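Local coordinates for protein trichothecene 3-O-acetyltransferase (Gibberella zeae, PDB 2RKV) that transfers an acetyl group from acetyl coenzyme A to the 3-hydroxyl of trichothecene mycotoxins as a member of the BAHD acyltransferase superfamily, at residues M188-K193 with N303-L308; S242-A247 with D263-F268; I269-S274 with E325-T330. All coordinates share one frame; numbering follows the deposited sequence.

How the contacts relate
Contacts 2 and 3 are neighbours, their centres 9 Å apart, and both use helix 261-277: its first half meets helix 238-249 in contact 2, and its second half meets the start of helix 327-335 in contact 3. Leu327 touches both Leu244 and Phe268, so the three helices pack as one group, and contact 2 reaches coenzyme A through Lys245. Contact 1 lies apart, its centre 32 and 35 Å from theirs, and joins two loops. Along the chain, contact 2 falls wholly between the segments of contact 1 and closes before contact 3 opens, whereas contacts 1 and 3 interleave. Contact 1 packs the connection between the two halves against a loop of the second, where contacts 2 and 3 also lie.

Contact 1. Residues M188-K193 with N303-L308; sequences MNLDRK and NNYPGL
Tyr305 drives its phenol oxygen against the aliphatic part of Arg192, with OH 3.2 Å from CG and 3.3 Å from CB. CG of the arginine sits at the ring edge, near the ring plane, and the tyrosine reaches it with its own CG anti to the backbone N (chi1 176°). The same OH is hydrogen-bonded to Asp8. Beyond it, Gly307 CA lies over one face of the guanidinium, 3.7 Å from Arg192 NH1, and the guanidinium and tyrosine planes stand 63° apart. Met188, bent at chi2 and chi3, lays SD 3.7 Å from Pro306 CG. A water between buried groups links Arg192 NH2 to Pro306 O, accepting from the first and donating to the second, each at 2.9 Å.

Segment 188-193 belongs to the long connection that leads from the first half of this BAHD fold to strand 229-236 in the second, and 303-308 leads into strand 310-318 of the same sheet. Arg192 NH1 also donates to Ala158 O, within the HXXXD motif of the family (His156 to Asp160).

Packing is looser at the edge formed by Leu190, which is partly exposed and offers CD1 to Tyr305 CD1 at 3.9 Å.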
loop_
_atom_site.group_PDB
_atom_site.type_symbol
_atom_site.label_atom_id
_atom_site.label_comp_id
_atom_site.label_asym_id
_atom_site.label_seq_id
_atom_site.Cartn_x
_atom_site.Cartn_y
_atom_site.Cartn_z
ATOM N N MET A 188 -2.477 18.554 7.081
ATOM C CA MET A 188 -3.806 18.008 6.787
ATOM C C MET A 188 -4.649 18.915 5.886
ATOM O O MET A 188 -5.704 18.500 5.391
ATOM C CB MET A 188 -4.565 17.745 8.094
ATOM C CG MET A 188 -4.074 16.540 8.870
ATOM S SD MET A 188 -4.371 14.973 8.011
ATOM C CE MET A 188 -6.088 14.667 8.360
ATOM N N ASN A 189 -4.178 20.143 5.665
ATOM C CA ASN A 189 -4.964 21.137 4.948
ATOM C C ASN A 189 -4.227 21.814 3.792
ATOM O O ASN A 189 -4.738 22.762 3.183
ATOM C CB ASN A 189 -5.542 22.152 5.941
ATOM C CG ASN A 189 -6.616 21.536 6.818
ATOM O OD1 ASN A 189 -6.413 21.322 8.024
ATOM N ND2 ASN A 189 -7.749 21.197 6.209
ATOM N N LEU A 190 -3.042 21.302 3.456
ATOM C CA LEU A 190 -2.340 21.787 2.271
ATOM C C LEU A 190 -3.211 21.603 1.034
ATOM O O LEU A 190 -3.875 20.575 0.874
ATOM C CB LEU A 190 -1.014 21.047 2.081
ATOM C CG LEU A 190 0.067 21.256 3.146
ATOM C CD1 LEU A 190 1.208 20.291 2.885
ATOM C CD2 LEU A 190 0.565 22.704 3.163
ATOM N N ASP A 191 -3.209 22.603 0.159
ATOM C CA ASP A 191 -3.889 22.476 -1.122
ATOM C C ASP A 191 -3.215 21.370 -1.937
ATOM O O ASP A 191 -1.982 21.311 -2.027
ATOM C CB ASP A 191 -3.863 23.796 -1.882
ATOM C CG ASP A 191 -4.918 23.860 -2.973
ATOM O OD1 ASP A 191 -6.032 23.317 -2.783
ATOM O OD2 ASP A 191 -4.629 24.455 -4.024
ATOM N N ARG A 192 -4.027 20.500 -2.526
ATOM C CA ARG A 192 -3.501 19.322 -3.220
ATOM C C ARG A 192 -3.209 19.601 -4.685
ATOM O O ARG A 192 -2.230 19.095 -5.215
ATOM C CB ARG A 192 -4.470 18.144 -3.132
ATOM C CG ARG A 192 -4.994 17.884 -1.734
ATOM C CD ARG A 192 -5.619 16.508 -1.637
ATOM N NE ARG A 192 -6.025 16.215 -0.266
ATOM C CZ ARG A 192 -6.319 14.994 0.174
ATOM N NH1 ARG A 192 -6.268 13.953 -0.659
ATOM N NH2 ARG A 192 -6.667 14.813 1.443
ATOM N N LYS A 193 -4.064 20.384 -5.340
ATOM C CA LYS A 193 -3.977 20.523 -6.800
ATOM C C LYS A 193 -2.722 21.256 -7.271
ATOM O O LYS A 193 -2.379 21.206 -8.450
ATOM C CB LYS A 193 -5.238 21.168 -7.382
ATOM C CG LYS A 193 -5.426 22.638 -7.036
ATOM C CD LYS A 193 -6.747 23.195 -7.595
ATOM C CE LYS A 193 -6.711 23.413 -9.101
ATOM N NZ LYS A 193 -8.026 23.936 -9.624
ATOM N N ASN A 303 5.910 14.572 5.804
ATOM C CA ASN A 303 5.481 13.186 5.990
ATOM C C ASN A 303 4.025 13.104 6.471
ATOM O O ASN A 303 3.365 12.066 6.337
ATOM C CB ASN A 303 6.400 12.486 6.994
ATOM C CG ASN A 303 6.116 11.002 7.109
ATOM O OD1 ASN A 303 6.226 10.257 6.127
ATOM N ND2 ASN A 303 5.753 10.562 8.304
ATOM N N ASN A 304 3.532 14.206 7.034
ATOM C CA ASN A 304 2.161 14.258 7.532
ATOM C C ASN A 304 1.126 14.652 6.479
ATOM O O ASN A 304 -0.064 14.728 6.787
ATOM C CB ASN A 304 2.062 15.165 8.766
ATOM C CG ASN A 304 2.767 14.581 9.969
ATOM O OD1 ASN A 304 2.813 13.358 10.141
ATOM N ND2 ASN A 304 3.346 15.447 10.802
ATOM N N TYR A 305 1.566 14.905 5.245
ATOM C CA TYR A 305 0.623 15.207 4.163
ATOM C C TYR A 305 -0.221 13.960 3.874
ATOM O O TYR A 305 0.328 12.899 3.573
ATOM C CB TYR A 305 1.356 15.658 2.905
ATOM C CG TYR A 305 0.445 15.899 1.730
ATOM C CD1 TYR A 305 -0.501 16.919 1.777
ATOM C CD2 TYR A 305 0.533 15.118 0.573
ATOM C CE1 TYR A 305 -1.344 17.158 0.719
ATOM C CE2 TYR A 305 -0.313 15.356 -0.510
ATOM C CZ TYR A 305 -1.239 16.386 -0.430
ATOM O OH TYR A 305 -2.091 16.639 -1.480
ATOM N N PRO A 306 -1.553 14.075 4.018
ATOM C CA PRO A 306 -2.418 12.895 3.975
ATOM C C PRO A 306 -2.864 12.441 2.585
ATOM O O PRO A 306 -3.661 11.498 2.474
ATOM C CB PRO A 306 -3.640 13.347 4.766
ATOM C CG PRO A 306 -3.765 14.812 4.382
ATOM C CD PRO A 306 -2.320 15.311 4.300
ATOM N N GLY A 307 -2.362 13.086 1.539
ATOM C CA GLY A 307 -2.871 12.828 0.192
ATOM C C GLY A 307 -2.200 11.670 -0.519
ATOM O O GLY A 307 -1.722 10.707 0.114
ATOM N N LEU A 308 -2.182 11.785 -1.845
ATOM C CA LEU A 308 -1.584 10.806 -2.737
ATOM C C LEU A 308 -0.400 11.481 -3.425
ATOM O O LEU A 308 -0.563 12.352 -4.288
ATOM C CB LEU A 308 -2.634 10.305 -3.741
ATOM C CG LEU A 308 -2.345 9.167 -4.732
ATOM C CD1 LEU A 308 -1.294 9.563 -5.775
ATOM C CD2 LEU A 308 -1.921 7.914 -4.028
HETATM O O HOH W 1 -6.501 12.003 2.301
#

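Contact 2. Residues S242-A247 with D263-F268; sequences SELKDA and DALSAF. With COA (coenzyme A), chain B.
Leu244 fits its two methyl groups against helix 261-277 where helix 238-249 runs across it nearly at a right angle, the local axes 8.7 Å apart and 84° from parallel. This helix pair belongs to the second half of the BAHD fold and borders the coenzyme A pocket. The branches of Leu244 divide the work. CD2 stands over one face of the Phe268 ring in a CH-pi contact, 3.9 Å from the centroid and 24° off the normal, displaced toward Phe268 CD1. Leu244 CD1 instead meets Leu265 CD1 at 3.9 Å. Phe268 presents its ring because its CG is anti to the backbone N (chi1 180°). Where the backbones come nearest, small Ala264 lets the helices close up: its CB lies 3.8 Å from both Leu244 O and Lys245 CA. The cross-helix contact is thus almost wholly apolar.

The next shell packs around these groups. Tyr446 meets the Phe268 ring edge-to-face and also touches Leu244. Leu265 packs on Met241 of the crossing helix and on Phe414 of strand 411-414.

One turn of helix supplies both core and ligand contacts, for the side chain of Lys245, whose CA packs on Ala264, leads away from the interface. It is stretched out along its whole length and carries NZ to O9A of the coenzyme A 3'-phosphate, a hydrogen bond of 2.8 Å that should be reinforced by the opposite charges. From helix 261-277, Asp263 contributes indirectly: its OD1 is salt-bridged to Arg291 NH2, and its OD2 to NE of Arg335, whose NH2 is hydrogen-bonded to the coenzyme.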
loop_
_atom_site.group_PDB
_atom_site.type_symbol
_atom_site.label_atom_id
_atom_site.label_comp_id
_atom_site.label_asym_id
_atom_site.label_seq_id
_atom_site.Cartn_x
_atom_site.Cartn_y
_atom_site.Cartn_z
ATOM N N SER A 242 19.070 -8.713 8.231
ATOM C CA SER A 242 20.437 -8.183 8.320
ATOM C C SER A 242 21.416 -8.992 7.460
ATOM O O SER A 242 22.345 -8.429 6.888
ATOM C CB SER A 242 20.910 -8.112 9.771
ATOM O OG SER A 242 20.988 -9.397 10.346
ATOM N N GLU A 243 21.192 -10.305 7.371
ATOM C CA GLU A 243 22.027 -11.177 6.528
ATOM C C GLU A 243 21.828 -10.926 5.030
ATOM O O GLU A 243 22.782 -10.988 4.250
ATOM C CB GLU A 243 21.831 -12.651 6.896
ATOM C CG GLU A 243 22.442 -12.976 8.259
ATOM C CD GLU A 243 22.222 -14.401 8.701
ATOM O OE1 GLU A 243 21.858 -15.239 7.855
ATOM O OE2 GLU A 243 22.432 -14.685 9.903
ATOM N N LEU A 244 20.589 -10.628 4.630
ATOM C CA LEU A 244 20.310 -10.189 3.256
ATOM C C LEU A 244 21.003 -8.860 2.943
ATOM O O LEU A 244 21.625 -8.708 1.885
ATOM C CB LEU A 244 18.798 -10.047 3.021
ATOM C CG LEU A 244 18.020 -11.361 2.884
ATOM C CD1 LEU A 244 16.517 -11.083 2.787
ATOM C CD2 LEU A 244 18.510 -12.167 1.671
ATOM N N LYS A 245 20.913 -7.903 3.864
ATOM C CA LYS A 245 21.572 -6.616 3.626
ATOM C C LYS A 245 23.094 -6.781 3.555
ATOM O O LYS A 245 23.735 -6.175 2.698
ATOM C CB LYS A 245 21.202 -5.580 4.682
ATOM C CG LYS A 245 21.705 -4.187 4.334
ATOM C CD LYS A 245 21.405 -3.201 5.438
ATOM C CE LYS A 245 21.891 -1.803 5.076
ATOM N NZ LYS A 245 21.568 -0.838 6.153
ATOM N N ASP A 246 23.650 -7.608 4.444
ATOM C CA ASP A 246 25.086 -7.936 4.424
ATOM C C ASP A 246 25.499 -8.506 3.054
ATOM O O ASP A 246 26.479 -8.044 2.433
ATOM C CB ASP A 246 25.412 -8.912 5.570
ATOM C CG ASP A 246 26.874 -9.373 5.574
ATOM O OD1 ASP A 246 27.797 -8.530 5.590
ATOM O OD2 ASP A 246 27.097 -10.604 5.588
ATOM N N ALA A 247 24.726 -9.481 2.569
ATOM C CA ALA A 247 24.987 -10.150 1.282
ATOM C C ALA A 247 24.978 -9.180 0.095
ATOM O O ALA A 247 25.835 -9.252 -0.785
ATOM C CB ALA A 247 23.985 -11.271 1.067
ATOM N N ASP A 263 15.880 -2.269 0.107
ATOM C CA ASP A 263 16.489 -2.602 -1.192
ATOM C C ASP A 263 16.855 -4.088 -1.286
ATOM O O ASP A 263 16.579 -4.759 -2.290
ATOM C CB ASP A 263 17.801 -1.842 -1.390
ATOM C CG ASP A 263 17.621 -0.351 -1.633
ATOM O OD1 ASP A 263 16.496 0.119 -1.928
ATOM O OD2 ASP A 263 18.640 0.357 -1.506
ATOM N N ALA A 264 17.502 -4.586 -0.237
ATOM C CA ALA A 264 18.025 -5.956 -0.217
ATOM C C ALA A 264 16.893 -6.985 -0.295
ATOM O O ALA A 264 16.955 -7.935 -1.079
ATOM C CB ALA A 264 18.901 -6.171 1.018
ATOM N N LEU A 265 15.844 -6.786 0.504
ATOM C CA LEU A 265 14.702 -7.700 0.455
ATOM C C LEU A 265 13.983 -7.615 -0.887
ATOM O O LEU A 265 13.598 -8.632 -1.463
ATOM C CB LEU A 265 13.717 -7.436 1.603
ATOM C CG LEU A 265 12.535 -8.422 1.640
ATOM C CD1 LEU A 265 12.983 -9.892 1.612
ATOM C CD2 LEU A 265 11.590 -8.158 2.819
ATOM N N SER A 266 13.788 -6.395 -1.382
ATOM C CA SER A 266 13.168 -6.207 -2.689
ATOM C C SER A 266 13.964 -6.966 -3.771
ATOM O O SER A 266 13.377 -7.679 -4.597
ATOM C CB SER A 266 13.043 -4.718 -3.021
ATOM O OG SER A 266 12.240 -4.047 -2.049
ATOM N N ALA A 267 15.287 -6.824 -3.734
ATOM C CA ALA A 267 16.173 -7.486 -4.703
ATOM C C ALA A 267 16.102 -9.010 -4.593
ATOM O O ALA A 267 16.075 -9.719 -5.612
ATOM C CB ALA A 267 17.606 -7.015 -4.509
ATOM N N PHE A 268 16.075 -9.502 -3.354
ATOM C CA PHE A 268 16.026 -10.932 -3.069
ATOM C C PHE A 268 14.741 -11.541 -3.627
ATOM O O PHE A 268 14.737 -12.654 -4.162
ATOM C CB PHE A 268 16.137 -11.159 -1.554
ATOM C CG PHE A 268 16.097 -12.600 -1.145
ATOM C CD1 PHE A 268 17.186 -13.439 -1.383
ATOM C CD2 PHE A 268 14.971 -13.120 -0.501
ATOM C CE1 PHE A 268 17.146 -14.783 -0.990
ATOM C CE2 PHE A 268 14.922 -14.458 -0.103
ATOM C CZ PHE A 268 16.012 -15.292 -0.357
HETATM N N1A COA B . 25.610 5.113 4.461
HETATM C C2A COA B . 25.009 3.876 4.563
HETATM N N3A COA B . 23.633 3.763 4.516
HETATM C C4A COA B . 22.881 4.885 4.365
HETATM C C5A COA B . 23.473 6.145 4.254
HETATM C C6A COA B . 24.860 6.263 4.305
HETATM N N6A COA B . 25.420 7.465 4.469
HETATM N N7A COA B . 22.485 7.065 4.110
HETATM C C8A COA B . 21.293 6.421 4.128
HETATM N N9A COA B . 21.526 5.074 4.284
HETATM C C1B COA B . 20.522 4.009 4.405
HETATM C C2B COA B . 19.852 4.099 5.760
HETATM O O2B COA B . 20.646 3.527 6.760
HETATM C C3B COA B . 18.581 3.326 5.497
HETATM O O3B COA B . 18.883 1.967 5.418
HETATM P P3B COA B . 18.376 0.946 6.527
HETATM O O7A COA B . 16.868 1.054 6.606
HETATM O O8A COA B . 19.038 1.362 7.815
HETATM O O9A COA B . 18.822 -0.431 6.122
HETATM C C4B COA B . 18.263 3.681 4.071
HETATM O O4B COA B . 19.464 4.149 3.471
HETATM C C5B COA B . 17.172 4.720 4.007
HETATM O O5B COA B . 16.876 4.708 2.648
HETATM P P1A COA B . 15.497 5.284 2.105
HETATM O O1A COA B . 15.143 6.586 2.820
HETATM O O2A COA B . 15.587 5.416 0.602
HETATM O O3A COA B . 14.367 4.276 2.614
HETATM P P2A COA B . 14.279 2.704 2.367
HETATM O O4A COA B . 14.010 2.044 3.700
HETATM O O5A COA B . 15.440 2.151 1.590
HETATM O O6A COA B . 12.977 2.583 1.456
HETATM C CBP COA B . 11.521 3.187 -0.320
HETATM C CCP COA B . 12.976 2.989 0.100
HETATM C CDP COA B . 10.763 1.868 -0.154
HETATM C CEP COA B . 11.473 3.566 -1.799
HETATM C CAP COA B . 10.936 4.290 0.575
HETATM O OAP COA B . 11.639 5.506 0.410
HETATM C C9P COA B . 9.498 4.555 0.272
HETATM O O9P COA B . 9.177 5.504 -0.704
HETATM N N8P COA B . 8.623 3.850 0.976
HETATM C C7P COA B . 7.198 3.951 0.777
HETATM C C6P COA B . 6.779 3.180 -0.466
HETATM C C5P COA B . 5.289 3.315 -0.560
HETATM O O5P COA B . 4.761 4.442 -0.451
HETATM N N4P COA B . 4.611 2.190 -0.750
#

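Contact 3. Residues I269-S274 with E325-T330; sequences IWKSAS and ESLGAT
The turn between helices 319-324 and 327-335 is gripped by the ammonium group of Lys271, which reaches over from helix 261-277. Glu325 is the first residue to leave the earlier helix, and its carbonyl oxygen takes a 2.7 Å hydrogen bond from Lys271 NZ. The donor stands above the carbonyl plane, 56° out of it, with a C=O...N angle of 124°. NZ also donates to Thr330 OG1 at 2.8 Å and to Ile322 O in the preceding helix, so that these three oxygens can take up its three N-H; Ser326 O, 3.2 Å from NZ, is a weak additional acceptor. The buried charge is therefore held by several oxygens of the turn. The Lys271 side chain starts out extended, CG anti to the backbone N, and then bends at chi3 and chi4, both -54°, which brings CE 3.7 Å from Leu327 CA.

Thr330 passes the interaction on. Its hydroxyl, accepting from Lys271, donates to Glu325 OE2 at 2.7 Å on the anti side of the carboxylate, and OE2 is also salt-bridged to Arg333 NE. Lys271 NZ and Glu325 OE2 remain 4.6 Å apart, beyond a salt bridge, although their opposite charges probably attract. On its other branch, Thr330 CG2 rests 3.6 Å from Trp270 CE3, while the indole NE1 of that residue is hydrogen-bonded to Thr287.

Within the turn, Ser326 OG accepts from Ala329 N at 3.0 Å. A serine side chain bonding the amide three residues on is the classic N-cap of a helix, here that of helix 327-335.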
loop_
_atom_site.group_PDB
_atom_site.type_symbol
_atom_site.label_atom_id
_atom_site.label_comp_id
_atom_site.label_asym_id
_atom_site.label_seq_id
_atom_site.Cartn_x
_atom_site.Cartn_y
_atom_site.Cartn_z
ATOM N N ILE A 269 13.648 -10.797 -3.516
ATOM C CA ILE A 269 12.366 -11.259 -4.046
ATOM C C ILE A 269 12.366 -11.301 -5.578
ATOM O O ILE A 269 11.907 -12.289 -6.171
ATOM C CB ILE A 269 11.185 -10.432 -3.470
ATOM C CG1 ILE A 269 11.005 -10.773 -1.985
ATOM C CG2 ILE A 269 9.901 -10.731 -4.224
ATOM C CD1 ILE A 269 10.101 -9.795 -1.224
ATOM N N TRP A 270 12.894 -10.250 -6.211
ATOM C CA TRP A 270 12.985 -10.199 -7.674
ATOM C C TRP A 270 13.836 -11.364 -8.176
ATOM O O TRP A 270 13.457 -12.059 -9.127
ATOM C CB TRP A 270 13.581 -8.867 -8.135
ATOM C CG TRP A 270 13.423 -8.566 -9.609
ATOM C CD1 TRP A 270 12.634 -9.226 -10.523
ATOM C CD2 TRP A 270 14.033 -7.483 -10.317
ATOM N NE1 TRP A 270 12.737 -8.618 -11.761
ATOM C CE2 TRP A 270 13.591 -7.549 -11.661
ATOM C CE3 TRP A 270 14.924 -6.461 -9.947
ATOM C CZ2 TRP A 270 14.010 -6.628 -12.639
ATOM C CZ3 TRP A 270 15.338 -5.549 -10.915
ATOM C CH2 TRP A 270 14.883 -5.642 -12.246
ATOM N N LYS A 271 14.959 -11.592 -7.503
ATOM C CA LYS A 271 15.875 -12.679 -7.866
ATOM C C LYS A 271 15.218 -14.051 -7.682
ATOM O O LYS A 271 15.295 -14.911 -8.576
ATOM C CB LYS A 271 17.155 -12.568 -7.041
ATOM C CG LYS A 271 18.213 -13.630 -7.362
ATOM C CD LYS A 271 19.491 -13.397 -6.559
ATOM C CE LYS A 271 20.061 -11.975 -6.731
ATOM N NZ LYS A 271 20.294 -11.533 -8.142
ATOM N N SER A 272 14.554 -14.246 -6.539
ATOM C CA SER A 272 13.892 -15.519 -6.223
ATOM C C SER A 272 12.709 -15.815 -7.152
ATOM O O SER A 272 12.562 -16.948 -7.624
ATOM C CB SER A 272 13.448 -15.578 -4.762
ATOM O OG SER A 272 14.549 -15.451 -3.876
ATOM N N ALA A 273 11.864 -14.809 -7.406
ATOM C CA ALA A 273 10.791 -14.959 -8.395
ATOM C C ALA A 273 11.362 -15.305 -9.766
ATOM O O ALA A 273 10.854 -16.198 -10.439
ATOM C CB ALA A 273 9.908 -13.699 -8.478
ATOM N N SER A 274 12.423 -14.609 -10.168
ATOM C CA SER A 274 13.017 -14.824 -11.485
ATOM C C SER A 274 13.590 -16.232 -11.581
ATOM O O SER A 274 13.361 -16.924 -12.574
ATOM C CB SER A 274 14.068 -13.759 -11.804
ATOM O OG SER A 274 13.462 -12.475 -11.858
ATOM N N GLU A 325 22.734 -12.915 -11.398
ATOM C CA GLU A 325 23.634 -11.892 -10.868
ATOM C C GLU A 325 23.637 -11.894 -9.331
ATOM O O GLU A 325 22.774 -12.526 -8.711
ATOM C CB GLU A 325 23.278 -10.518 -11.434
ATOM C CG GLU A 325 21.982 -9.930 -10.874
ATOM C CD GLU A 325 21.616 -8.589 -11.489
ATOM O OE1 GLU A 325 22.290 -8.141 -12.447
ATOM O OE2 GLU A 325 20.633 -7.980 -11.008
ATOM N N SER A 326 24.609 -11.206 -8.721
ATOM C CA SER A 326 24.701 -11.139 -7.259
ATOM C C SER A 326 23.508 -10.390 -6.662
ATOM O O SER A 326 22.816 -9.653 -7.371
ATOM C CB SER A 326 25.988 -10.435 -6.826
ATOM O OG SER A 326 25.960 -9.065 -7.190
ATOM N N LEU A 327 23.282 -10.574 -5.362
ATOM C CA LEU A 327 22.213 -9.835 -4.678
ATOM C C LEU A 327 22.477 -8.333 -4.727
ATOM O O LEU A 327 21.559 -7.536 -4.949
ATOM C CB LEU A 327 22.050 -10.291 -3.226
ATOM C CG LEU A 327 20.805 -9.736 -2.509
ATOM C CD1 LEU A 327 19.525 -10.102 -3.263
ATOM C CD2 LEU A 327 20.741 -10.188 -1.046
ATOM N N GLY A 328 23.737 -7.956 -4.518
ATOM C CA GLY A 328 24.159 -6.564 -4.587
ATOM C C GLY A 328 23.961 -5.928 -5.948
ATOM O O GLY A 328 23.605 -4.752 -6.035
ATOM N N ALA A 329 24.203 -6.692 -7.018
ATOM C CA ALA A 329 23.948 -6.206 -8.372
ATOM C C ALA A 329 22.469 -5.840 -8.525
ATOM O O ALA A 329 22.143 -4.789 -9.064
ATOM C CB ALA A 329 24.356 -7.247 -9.419
ATOM N N THR A 330 21.587 -6.698 -8.004
ATOM C CA THR A 330 20.143 -6.473 -8.132
ATOM C C THR A 330 19.702 -5.301 -7.248
ATOM O O THR A 330 18.919 -4.440 -7.680
ATOM C CB THR A 330 19.344 -7.738 -7.806
ATOM O OG1 THR A 330 19.874 -8.844 -8.560
ATOM C CG2 THR A 330 17.886 -7.534 -8.170
#